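Local coordinates for protein L-ornithine N(5)-monooxygenase (PDB 3S5W) that hydroxylates the side-chain nitrogen of L-ornithine with FAD, NADPH and O2, the first step in making the hydroxamate groups of the siderophore pyoverdin, at residues A[153-167]-A[175-187]. Numbering follows the deposited sequence.
Sequences IEPMLSAGQVEALRV and EELVRTTRALVVS. With FAD (flavin-adenine dinucleotide), chain C; PO4 (phosphate ion), chain D.
Leu165 and Val167 pair with Thr181 and Arg179 through four backbone hydrogen bonds in antiparallel register. Leu165 N to Thr181 O (2.9 Å) and Val167 N to Arg179 O (2.8 Å) are each returned by the opposite amide. Between these two hydrogen-bonded pairs lies the non-hydrogen-bonded pair Arg166–Thr180.

Apolar packing gathers on the Leu165, Val167 and Thr181 face. Leu184, its CG anti to the backbone N (chi1 -174°), and Ile153 reach toward each other tip to tip, Leu184 CD2 coming to 3.7 Å from Ile153 CG1; Leu184 CB meets Leu165 CD1, these side chains crossing at about a right angle. Thr181 OG1, anti to the backbone N (chi1 -172°), donates to Ala183 O, and CG2 meets Val167 CG2 (3.8 Å). On the other face, Thr180 CG2 meets Met156 SD and Ala164 CB.

The two arginines leave on different faces, Arg166 on that of Thr180, Arg179 on that of Val167. Val178 CG1 lies over one guanidinium face of Arg166, offset toward the rim. Arg166 NE makes an in-plane salt bridge to Glu154 OE1 (2.9 Å), with a weak second bond from NH2; together they would limit its rotation. The extended Arg179 binds a phosphate ion, probably from the crystallisation liquor, through NE to O2 (2.8 Å) and NH2 to O4; its NH1 reaches Val167 O through a water and also pairs with Glu148.

Strands 148-158, 161-171 and 176-181 form an antiparallel meander whose last strand pairs in parallel with strand 30-36 in the FAD-binding domain's mixed sheet, and strand 183-186 leads on to Ser187 in the FAD pocket.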
ATOM      1  N   ILE A 153      15.408  -6.311 -14.027  1.00 36.23           N
ATOM      2  CA  ILE A 153      15.591  -5.385 -15.121  1.00 37.17           C
ATOM      3  C   ILE A 153      17.071  -5.391 -15.422  1.00 38.64           C
ATOM      4  O   ILE A 153      17.872  -5.232 -14.504  1.00 38.99           O
ATOM      5  CB  ILE A 153      15.175  -3.950 -14.727  1.00 37.07           C
ATOM      6  CG1 ILE A 153      13.784  -3.952 -14.070  1.00 36.21           C
ATOM      7  CG2 ILE A 153      15.233  -3.008 -15.943  1.00 36.99           C
ATOM      8  CD1 ILE A 153      12.664  -4.443 -14.971  1.00 32.54           C
ATOM      9  N   GLU A 154      17.411  -5.588 -16.697  1.00 40.08           N
ATOM     10  CA  GLU A 154      18.804  -5.623 -17.159  1.00 41.73           C
ATOM     11  C   GLU A 154      19.102  -4.524 -18.190  1.00 42.72           C
ATOM     12  O   GLU A 154      18.242  -4.176 -19.000  1.00 42.06           O
ATOM     13  CB  GLU A 154      19.129  -6.976 -17.779  1.00 41.78           C
ATOM     14  CG  GLU A 154      19.228  -8.121 -16.783  1.00 42.26           C
ATOM     15  CD  GLU A 154      19.184  -9.474 -17.475  1.00 43.79           C
ATOM     16  OE1 GLU A 154      19.204  -9.510 -18.729  1.00 45.20           O
ATOM     17  OE2 GLU A 154      19.118 -10.502 -16.763  1.00 42.01           O
ATOM     18  N   PRO A 155      20.334  -3.982 -18.157  1.00 44.58           N
ATOM     19  CA  PRO A 155      20.756  -2.973 -19.130  1.00 46.36           C
ATOM     20  C   PRO A 155      21.012  -3.553 -20.521  1.00 48.38           C
ATOM     21  O   PRO A 155      21.650  -4.588 -20.636  1.00 49.15           O
ATOM     22  CB  PRO A 155      22.070  -2.459 -18.540  1.00 46.44           C
ATOM     23  CG  PRO A 155      22.571  -3.566 -17.683  1.00 46.25           C
ATOM     24  CD  PRO A 155      21.352  -4.209 -17.111  1.00 44.21           C
ATOM     25  N   MET A 156      20.498  -2.908 -21.562  1.00 50.33           N
ATOM     26  CA  MET A 156      20.880  -3.246 -22.928  1.00 52.65           C
ATOM     27  C   MET A 156      21.980  -2.303 -23.426  1.00 53.64           C
ATOM     28  O   MET A 156      21.708  -1.149 -23.793  1.00 53.50           O
ATOM     29  CB  MET A 156      19.679  -3.234 -23.862  1.00 53.02           C
ATOM     30  CG  MET A 156      19.313  -4.607 -24.394  1.00 57.37           C
ATOM     31  SD  MET A 156      18.032  -4.583 -25.679  1.00 66.36           S
ATOM     32  CE  MET A 156      18.766  -3.543 -26.957  1.00 63.76           C
ATOM     33  N   LEU A 157      23.216  -2.810 -23.407  1.00 54.88           N
ATOM     34  CA  LEU A 157      24.413  -2.064 -23.826  1.00 56.09           C
ATOM     35  C   LEU A 157      24.536  -1.995 -25.345  1.00 56.89           C
ATOM     36  O   LEU A 157      24.353  -2.999 -26.035  1.00 56.93           O
ATOM     37  CB  LEU A 157      25.686  -2.695 -23.243  1.00 55.98           C
ATOM     38  CG  LEU A 157      25.918  -2.663 -21.726  1.00 56.58           C
ATOM     39  CD1 LEU A 157      27.152  -3.491 -21.305  1.00 56.14           C
ATOM     40  CD2 LEU A 157      26.028  -1.229 -21.240  1.00 56.34           C
ATOM     41  N   SER A 158      24.840  -0.801 -25.850  1.00 57.91           N
ATOM     42  CA  SER A 158      25.111  -0.573 -27.278  1.00 58.81           C
ATOM     43  C   SER A 158      26.168   0.532 -27.419  1.00 58.84           C
ATOM     44  O   SER A 158      25.842   1.724 -27.343  1.00 59.24           O
ATOM     45  CB  SER A 158      23.813  -0.228 -28.036  1.00 59.15           C
ATOM     46  OG  SER A 158      24.059   0.147 -29.390  1.00 60.18           O
ATOM     47  N   ALA A 159      27.426   0.118 -27.607  1.00 58.73           N
ATOM     48  CA  ALA A 159      28.595   1.015 -27.625  1.00 58.31           C
ATOM     49  C   ALA A 159      28.915   1.639 -26.254  1.00 58.02           C
ATOM     50  O   ALA A 159      29.243   2.824 -26.166  1.00 58.10           O
ATOM     51  CB  ALA A 159      28.460   2.107 -28.730  1.00 58.28           C
ATOM     52  N   GLY A 160      28.829   0.838 -25.189  1.00 57.36           N
ATOM     53  CA  GLY A 160      29.142   1.307 -23.827  1.00 56.76           C
ATOM     54  C   GLY A 160      28.013   2.065 -23.121  1.00 56.48           C
ATOM     55  O   GLY A 160      28.117   2.355 -21.926  1.00 56.27           O
ATOM     56  N   GLN A 161      26.944   2.386 -23.862  1.00 55.75           N
ATOM     57  CA  GLN A 161      25.792   3.141 -23.328  1.00 55.06           C
ATOM     58  C   GLN A 161      24.531   2.265 -23.144  1.00 53.85           C
ATOM     59  O   GLN A 161      24.220   1.424 -23.990  1.00 53.61           O
ATOM     60  CB  GLN A 161      25.455   4.348 -24.225  1.00 55.41           C
ATOM     61  CG  GLN A 161      26.655   5.125 -24.815  1.00 56.68           C
ATOM     62  CD  GLN A 161      27.179   6.237 -23.921  1.00 59.09           C
ATOM     63  OE1 GLN A 161      27.615   6.003 -22.785  1.00 59.42           O
ATOM     64  NE2 GLN A 161      27.162   7.463 -24.443  1.00 59.37           N
ATOM     65  N   VAL A 162      23.810   2.479 -22.040  1.00 52.47           N
ATOM     66  CA  VAL A 162      22.527   1.810 -21.798  1.00 50.87           C
ATOM     67  C   VAL A 162      21.434   2.496 -22.624  1.00 50.15           C
ATOM     68  O   VAL A 162      20.921   3.541 -22.230  1.00 50.39           O
ATOM     69  CB  VAL A 162      22.152   1.817 -20.288  1.00 50.88           C
ATOM     70  CG1 VAL A 162      20.888   1.009 -20.044  1.00 49.79           C
ATOM     71  CG2 VAL A 162      23.293   1.267 -19.445  1.00 50.49           C
ATOM     72  N   GLU A 163      21.094   1.912 -23.769  1.00 49.03           N
ATOM     73  CA  GLU A 163      20.132   2.509 -24.696  1.00 48.48           C
ATOM     74  C   GLU A 163      18.715   1.994 -24.489  1.00 46.42           C
ATOM     75  O   GLU A 163      17.765   2.558 -25.009  1.00 46.08           O
ATOM     76  CB  GLU A 163      20.530   2.241 -26.159  1.00 49.29           C
ATOM     77  CG  GLU A 163      21.934   2.714 -26.574  1.00 53.76           C
ATOM     78  CD  GLU A 163      22.102   4.232 -26.604  1.00 57.54           C
ATOM     79  OE1 GLU A 163      21.107   4.974 -26.436  1.00 59.16           O
ATOM     80  OE2 GLU A 163      23.253   4.681 -26.796  1.00 59.72           O
ATOM     81  N   ALA A 164      18.588   0.884 -23.774  1.00 44.70           N
ATOM     82  CA  ALA A 164      17.287   0.280 -23.517  1.00 42.56           C
ATOM     83  C   ALA A 164      17.393  -0.662 -22.322  1.00 41.27           C
ATOM     84  O   ALA A 164      18.491  -0.946 -21.831  1.00 41.49           O
ATOM     85  CB  ALA A 164      16.753  -0.440 -24.768  1.00 42.18           C
ATOM     86  N   LEU A 165      16.249  -1.120 -21.834  1.00 38.91           N
ATOM     87  CA  LEU A 165      16.227  -1.995 -20.689  1.00 37.19           C
ATOM     88  C   LEU A 165      15.528  -3.267 -21.069  1.00 35.52           C
ATOM     89  O   LEU A 165      14.575  -3.244 -21.836  1.00 34.69           O
ATOM     90  CB  LEU A 165      15.521  -1.314 -19.490  1.00 37.19           C
ATOM     91  CG  LEU A 165      16.201  -0.091 -18.867  1.00 36.91           C
ATOM     92  CD1 LEU A 165      15.205   0.637 -17.968  1.00 36.22           C
ATOM     93  CD2 LEU A 165      17.481  -0.467 -18.093  1.00 35.81           C
ATOM     94  N   ARG A 166      16.031  -4.373 -20.539  1.00 35.48           N
ATOM     95  CA  ARG A 166      15.408  -5.671 -20.725  1.00 35.53           C
ATOM     96  C   ARG A 166      14.573  -5.939 -19.484  1.00 34.40           C
ATOM     97  O   ARG A 166      15.109  -5.926 -18.372  1.00 33.92           O
ATOM     98  CB  ARG A 166      16.472  -6.777 -20.859  1.00 36.71           C
ATOM     99  CG  ARG A 166      17.230  -6.779 -22.173  1.00 39.49           C
ATOM    100  CD  ARG A 166      18.599  -7.539 -22.057  1.00 43.77           C
ATOM    101  NE  ARG A 166      18.457  -8.866 -21.449  1.00 45.53           N
ATOM    102  CZ  ARG A 166      18.082  -9.965 -22.101  1.00 48.00           C
ATOM    103  NH1 ARG A 166      17.824  -9.909 -23.398  1.00 50.15           N
ATOM    104  NH2 ARG A 166      17.968 -11.125 -21.459  1.00 47.80           N
ATOM    105  N   VAL A 167      13.275  -6.165 -19.672  1.00 32.71           N
ATOM    106  CA  VAL A 167      12.392  -6.474 -18.559  1.00 31.86           C
ATOM    107  C   VAL A 167      12.074  -7.959 -18.611  1.00 31.81           C
ATOM    108  O   VAL A 167      11.488  -8.433 -19.585  1.00 32.48           O
ATOM    109  CB  VAL A 167      11.080  -5.609 -18.611  1.00 32.51           C
ATOM    110  CG1 VAL A 167      10.154  -5.940 -17.422  1.00 30.65           C
ATOM    111  CG2 VAL A 167      11.404  -4.103 -18.688  1.00 30.58           C
ATOM    112  N   GLU A 175       6.176 -19.520 -17.618  1.00 39.91           N
ATOM    113  CA  GLU A 175       6.926 -19.124 -18.794  1.00 39.75           C
ATOM    114  C   GLU A 175       7.620 -17.807 -18.567  1.00 38.93           C
ATOM    115  O   GLU A 175       7.032 -16.889 -17.993  1.00 37.82           O
ATOM    116  CB  GLU A 175       5.976 -18.889 -19.959  1.00 39.98           C
ATOM    117  CG  GLU A 175       5.807 -20.008 -20.908  1.00 43.85           C
ATOM    118  CD  GLU A 175       5.039 -19.542 -22.130  1.00 47.91           C
ATOM    119  OE1 GLU A 175       3.929 -18.968 -21.947  1.00 49.83           O
ATOM    120  OE2 GLU A 175       5.554 -19.719 -23.257  1.00 47.41           O
ATOM    121  N   GLU A 176       8.847 -17.699 -19.053  1.00 38.11           N
ATOM    122  CA  GLU A 176       9.591 -16.454 -18.974  1.00 37.85           C
ATOM    123  C   GLU A 176       9.293 -15.584 -20.186  1.00 37.62           C
ATOM    124  O   GLU A 176       9.154 -16.088 -21.306  1.00 36.99           O
ATOM    125  CB  GLU A 176      11.089 -16.736 -18.874  1.00 38.94           C
ATOM    126  CG  GLU A 176      11.975 -15.514 -18.679  1.00 40.75           C
ATOM    127  CD  GLU A 176      13.328 -15.869 -18.046  1.00 43.95           C
ATOM    128  OE1 GLU A 176      14.374 -15.629 -18.693  1.00 46.53           O
ATOM    129  OE2 GLU A 176      13.336 -16.389 -16.912  1.00 43.26           O
ATOM    130  N   LEU A 177       9.190 -14.279 -19.959  1.00 36.35           N
ATOM    131  CA  LEU A 177       9.018 -13.309 -21.024  1.00 37.03           C
ATOM    132  C   LEU A 177      10.103 -12.247 -20.920  1.00 36.31           C
ATOM    133  O   LEU A 177      10.480 -11.834 -19.821  1.00 35.41           O
ATOM    134  CB  LEU A 177       7.623 -12.675 -20.954  1.00 38.22           C
ATOM    135  CG  LEU A 177       6.406 -13.473 -21.470  1.00 40.23           C
ATOM    136  CD1 LEU A 177       5.773 -14.336 -20.384  1.00 43.83           C
ATOM    137  CD2 LEU A 177       5.353 -12.514 -21.979  1.00 41.66           C
ATOM    138  N   VAL A 178      10.641 -11.837 -22.062  1.00 35.48           N
ATOM    139  CA  VAL A 178      11.669 -10.797 -22.093  1.00 35.73           C
ATOM    140  C   VAL A 178      11.171  -9.722 -23.043  1.00 35.43           C
ATOM    141  O   VAL A 178      10.789 -10.021 -24.175  1.00 35.90           O
ATOM    142  CB  VAL A 178      13.091 -11.366 -22.502  1.00 35.48           C
ATOM    143  CG1 VAL A 178      14.138 -10.255 -22.606  1.00 36.34           C
ATOM    144  CG2 VAL A 178      13.545 -12.427 -21.503  1.00 36.61           C
ATOM    145  N   ARG A 179      11.107  -8.482 -22.562  1.00 34.33           N
ATOM    146  CA  ARG A 179      10.664  -7.347 -23.367  1.00 34.44           C
ATOM    147  C   ARG A 179      11.676  -6.223 -23.269  1.00 34.20           C
ATOM    148  O   ARG A 179      12.438  -6.128 -22.306  1.00 34.70           O
ATOM    149  CB  ARG A 179       9.290  -6.824 -22.905  1.00 34.70           C
ATOM    150  CG  ARG A 179       8.116  -7.743 -23.136  1.00 34.23           C
ATOM    151  CD  ARG A 179       6.870  -7.009 -22.670  1.00 32.41           C
ATOM    152  NE  ARG A 179       5.656  -7.814 -22.754  1.00 32.24           N
ATOM    153  CZ  ARG A 179       5.216  -8.635 -21.803  1.00 32.15           C
ATOM    154  NH1 ARG A 179       5.914  -8.825 -20.684  1.00 30.81           N
ATOM    155  NH2 ARG A 179       4.082  -9.291 -21.988  1.00 31.92           N
ATOM    156  N   THR A 180      11.657  -5.347 -24.258  1.00 34.47           N
ATOM    157  CA  THR A 180      12.602  -4.282 -24.341  1.00 35.25           C
ATOM    158  C   THR A 180      11.881  -2.928 -24.254  1.00 34.42           C
ATOM    159  O   THR A 180      10.813  -2.761 -24.831  1.00 34.81           O
ATOM    160  CB  THR A 180      13.408  -4.437 -25.666  1.00 35.66           C
ATOM    161  OG1 THR A 180      14.166  -5.645 -25.572  1.00 38.76           O
ATOM    162  CG2 THR A 180      14.365  -3.304 -25.848  1.00 36.52           C
ATOM    163  N   THR A 181      12.479  -1.976 -23.537  1.00 34.01           N
ATOM    164  CA  THR A 181      11.856  -0.664 -23.300  1.00 33.24           C
ATOM    165  C   THR A 181      12.843   0.498 -23.187  1.00 32.57           C
ATOM    166  O   THR A 181      13.936   0.330 -22.656  1.00 32.96           O
ATOM    167  CB  THR A 181      10.930  -0.703 -22.019  1.00 33.14           C
ATOM    168  OG1 THR A 181      10.189   0.523 -21.926  1.00 31.78           O
ATOM    169  CG2 THR A 181      11.746  -0.887 -20.742  1.00 31.96           C
ATOM    170  N   ARG A 182      12.442   1.677 -23.669  1.00 32.42           N
ATOM    171  CA  ARG A 182      13.212   2.932 -23.502  1.00 33.06           C
ATOM    172  C   ARG A 182      13.146   3.536 -22.070  1.00 32.23           C
ATOM    173  O   ARG A 182      14.016   4.318 -21.658  1.00 32.79           O
ATOM    174  CB  ARG A 182      12.746   4.006 -24.521  1.00 34.22           C
ATOM    175  CG  ARG A 182      12.718   3.534 -25.998  1.00 37.91           C
ATOM    176  CD  ARG A 182      12.241   4.621 -26.951  1.00 43.68           C
ATOM    177  NE  ARG A 182      12.502   4.263 -28.353  1.00 50.02           N
ATOM    178  CZ  ARG A 182      11.643   3.639 -29.167  1.00 52.24           C
ATOM    179  NH1 ARG A 182      10.428   3.282 -28.741  1.00 52.01           N
ATOM    180  NH2 ARG A 182      11.995   3.378 -30.424  1.00 52.02           N
ATOM    181  N   ALA A 183      12.111   3.174 -21.315  1.00 30.95           N
ATOM    182  CA  ALA A 183      11.862   3.771 -19.997  1.00 29.73           C
ATOM    183  C   ALA A 183      11.067   2.795 -19.120  1.00 28.86           C
ATOM    184  O   ALA A 183      10.330   1.934 -19.633  1.00 28.67           O
ATOM    185  CB  ALA A 183      11.096   5.092 -20.150  1.00 30.06           C
ATOM    186  N   LEU A 184      11.228   2.946 -17.810  1.00 27.64           N
ATOM    187  CA  LEU A 184      10.644   2.059 -16.823  1.00 27.45           C
ATOM    188  C   LEU A 184      10.002   2.864 -15.700  1.00 27.13           C
ATOM    189  O   LEU A 184      10.571   3.856 -15.244  1.00 26.42           O
ATOM    190  CB  LEU A 184      11.730   1.181 -16.202  1.00 27.61           C
ATOM    191  CG  LEU A 184      11.347   0.064 -15.221  1.00 28.57           C
ATOM    192  CD1 LEU A 184      10.610  -1.115 -15.881  1.00 29.90           C
ATOM    193  CD2 LEU A 184      12.608  -0.431 -14.533  1.00 31.96           C
ATOM    194  N   VAL A 185       8.838   2.405 -15.236  1.00 26.66           N
ATOM    195  CA  VAL A 185       8.261   2.991 -14.008  1.00 26.13           C
ATOM    196  C   VAL A 185       8.018   1.863 -12.990  1.00 25.31           C
ATOM    197  O   VAL A 185       7.357   0.888 -13.286  1.00 25.82           O
ATOM    198  CB  VAL A 185       7.039   3.918 -14.295  1.00 26.24           C
ATOM    199  CG1 VAL A 185       5.904   3.156 -14.974  1.00 26.88           C
ATOM    200  CG2 VAL A 185       6.526   4.593 -12.995  1.00 26.18           C
ATOM    201  N   VAL A 186       8.631   1.983 -11.820  1.00 24.14           N
ATOM    202  CA  VAL A 186       8.595   0.931 -10.806  1.00 24.64           C
ATOM    203  C   VAL A 186       7.594   1.310  -9.697  1.00 24.25           C
ATOM    204  O   VAL A 186       7.884   2.192  -8.899  1.00 24.17           O
ATOM    205  CB  VAL A 186       9.999   0.691 -10.194  1.00 25.37           C
ATOM    206  CG1 VAL A 186       9.942  -0.385  -9.144  1.00 25.76           C
ATOM    207  CG2 VAL A 186      11.001   0.243 -11.302  1.00 25.16           C
ATOM    208  N   SER A 187       6.448   0.636  -9.666  1.00 23.78           N
ATOM    209  CA  SER A 187       5.365   0.935  -8.685  1.00 24.33           C
ATOM    210  C   SER A 187       4.788  -0.327  -8.042  1.00 24.60           C
ATOM    211  O   SER A 187       3.600  -0.622  -8.201  1.00 24.15           O
ATOM    212  CB  SER A 187       4.254   1.703  -9.398  1.00 23.52           C
ATOM    213  OG  SER A 187       4.794   2.795 -10.117  1.00 24.47           O
TER
HETATM  214  PA  FAD C 450      -0.137  -1.032  -4.872  1.00 23.63           P
HETATM  215  O1A FAD C 450       0.435  -1.779  -3.727  1.00 19.77           O
HETATM  216  O2A FAD C 450      -1.633  -0.691  -4.754  1.00 19.53           O
HETATM  217  O5B FAD C 450       0.066  -1.884  -6.241  1.00 23.66           O
HETATM  218  C5B FAD C 450       1.306  -2.503  -6.490  1.00 21.39           C
HETATM  219  C4B FAD C 450       1.012  -3.523  -7.576  1.00 23.22           C
HETATM  220  O4B FAD C 450       2.237  -4.084  -7.965  1.00 26.67           O
HETATM  221  C3B FAD C 450       0.164  -4.667  -7.029  1.00 23.62           C
HETATM  222  O3B FAD C 450      -1.029  -4.782  -7.779  1.00 24.22           O
HETATM  223  C2B FAD C 450       1.056  -5.908  -7.167  1.00 24.49           C
HETATM  224  O2B FAD C 450       0.342  -7.037  -7.659  1.00 27.34           O
HETATM  225  C1B FAD C 450       2.042  -5.469  -8.207  1.00 25.52           C
HETATM  226  N9A FAD C 450       3.377  -6.050  -8.101  1.00 27.25           N
HETATM  227  C8A FAD C 450       4.215  -6.088  -6.991  1.00 30.44           C
HETATM  228  N7A FAD C 450       5.394  -6.655  -7.386  1.00 29.15           N
HETATM  229  C5A FAD C 450       5.305  -6.939  -8.714  1.00 28.77           C
HETATM  230  C6A FAD C 450       6.203  -7.514  -9.612  1.00 30.58           C
HETATM  231  N6A FAD C 450       7.494  -7.676  -9.277  1.00 28.73           N
HETATM  232  N1A FAD C 450       5.797  -7.684 -10.934  1.00 28.54           N
HETATM  233  C2A FAD C 450       4.553  -7.289 -11.383  1.00 27.82           C
HETATM  234  N3A FAD C 450       3.655  -6.714 -10.490  1.00 25.41           N
HETATM  235  C4A FAD C 450       4.039  -6.550  -9.179  1.00 28.24           C
HETATM  236  N1  FAD C 450      -4.144   4.751   0.818  1.00 22.48           N
HETATM  237  C2  FAD C 450      -5.100   5.756   0.886  1.00 25.26           C
HETATM  238  O2  FAD C 450      -4.867   6.861   0.424  1.00 23.60           O
HETATM  239  N3  FAD C 450      -6.325   5.524   1.476  1.00 25.57           N
HETATM  240  C4  FAD C 450      -6.643   4.294   1.999  1.00 28.10           C
HETATM  241  O4  FAD C 450      -7.776   4.118   2.479  1.00 26.10           O
HETATM  242  C4X FAD C 450      -5.674   3.274   1.950  1.00 25.20           C
HETATM  243  N5  FAD C 450      -5.955   2.026   2.487  1.00 26.11           N
HETATM  244  C5X FAD C 450      -4.996   1.027   2.449  1.00 27.52           C
HETATM  245  C6  FAD C 450      -5.294  -0.229   2.997  1.00 29.83           C
HETATM  246  C7  FAD C 450      -4.354  -1.251   2.975  1.00 29.86           C
HETATM  247  C7M FAD C 450      -4.741  -2.571   3.593  1.00 32.40           C
HETATM  248  C8  FAD C 450      -3.100  -1.007   2.427  1.00 28.19           C
HETATM  249  C8M FAD C 450      -2.036  -2.065   2.366  1.00 31.03           C
HETATM  250  C9  FAD C 450      -2.794   0.234   1.880  1.00 26.97           C
HETATM  251  C9A FAD C 450      -3.743   1.265   1.865  1.00 26.84           C
HETATM  252  N10 FAD C 450      -3.453   2.522   1.321  1.00 23.80           N
HETATM  253  C10 FAD C 450      -4.415   3.524   1.385  1.00 24.18           C
HETATM  254  C1' FAD C 450      -2.114   2.854   0.739  1.00 23.37           C
HETATM  255  C2' FAD C 450      -1.832   2.200  -0.629  1.00 23.22           C
HETATM  256  O2' FAD C 450      -0.405   2.096  -0.668  1.00 24.65           O
HETATM  257  C3' FAD C 450      -2.327   3.107  -1.745  1.00 24.06           C
HETATM  258  O3' FAD C 450      -3.739   3.380  -1.630  1.00 23.72           O
HETATM  259  C4' FAD C 450      -2.103   2.473  -3.141  1.00 22.97           C
HETATM  260  O4' FAD C 450      -2.587   1.135  -3.131  1.00 23.37           O
HETATM  261  C5' FAD C 450      -0.646   2.562  -3.665  1.00 23.29           C
HETATM  262  O5' FAD C 450      -0.686   2.282  -5.052  1.00 26.29           O
HETATM  263  P   FAD C 450       0.548   1.607  -5.853  1.00 24.11           P
HETATM  264  O1P FAD C 450       0.018   1.339  -7.240  1.00 22.80           O
HETATM  265  O2P FAD C 450       1.723   2.535  -5.708  1.00 20.51           O
HETATM  266  O3P FAD C 450       0.803   0.244  -5.063  1.00 21.18           O
HETATM  267  P   PO4 D 444       3.057  -8.498 -25.555  1.00 53.64           P
HETATM  268  O1  PO4 D 444       2.443  -7.215 -26.067  1.00 51.76           O
HETATM  269  O2  PO4 D 444       4.504  -8.199 -25.230  1.00 51.76           O
HETATM  270  O3  PO4 D 444       2.936  -9.554 -26.635  1.00 53.57           O
HETATM  271  O4  PO4 D 444       2.343  -9.033 -24.328  1.00 50.73           O
HETATM  272  O   HOH W   1       8.541  -8.865 -19.706  1.00 31.50           O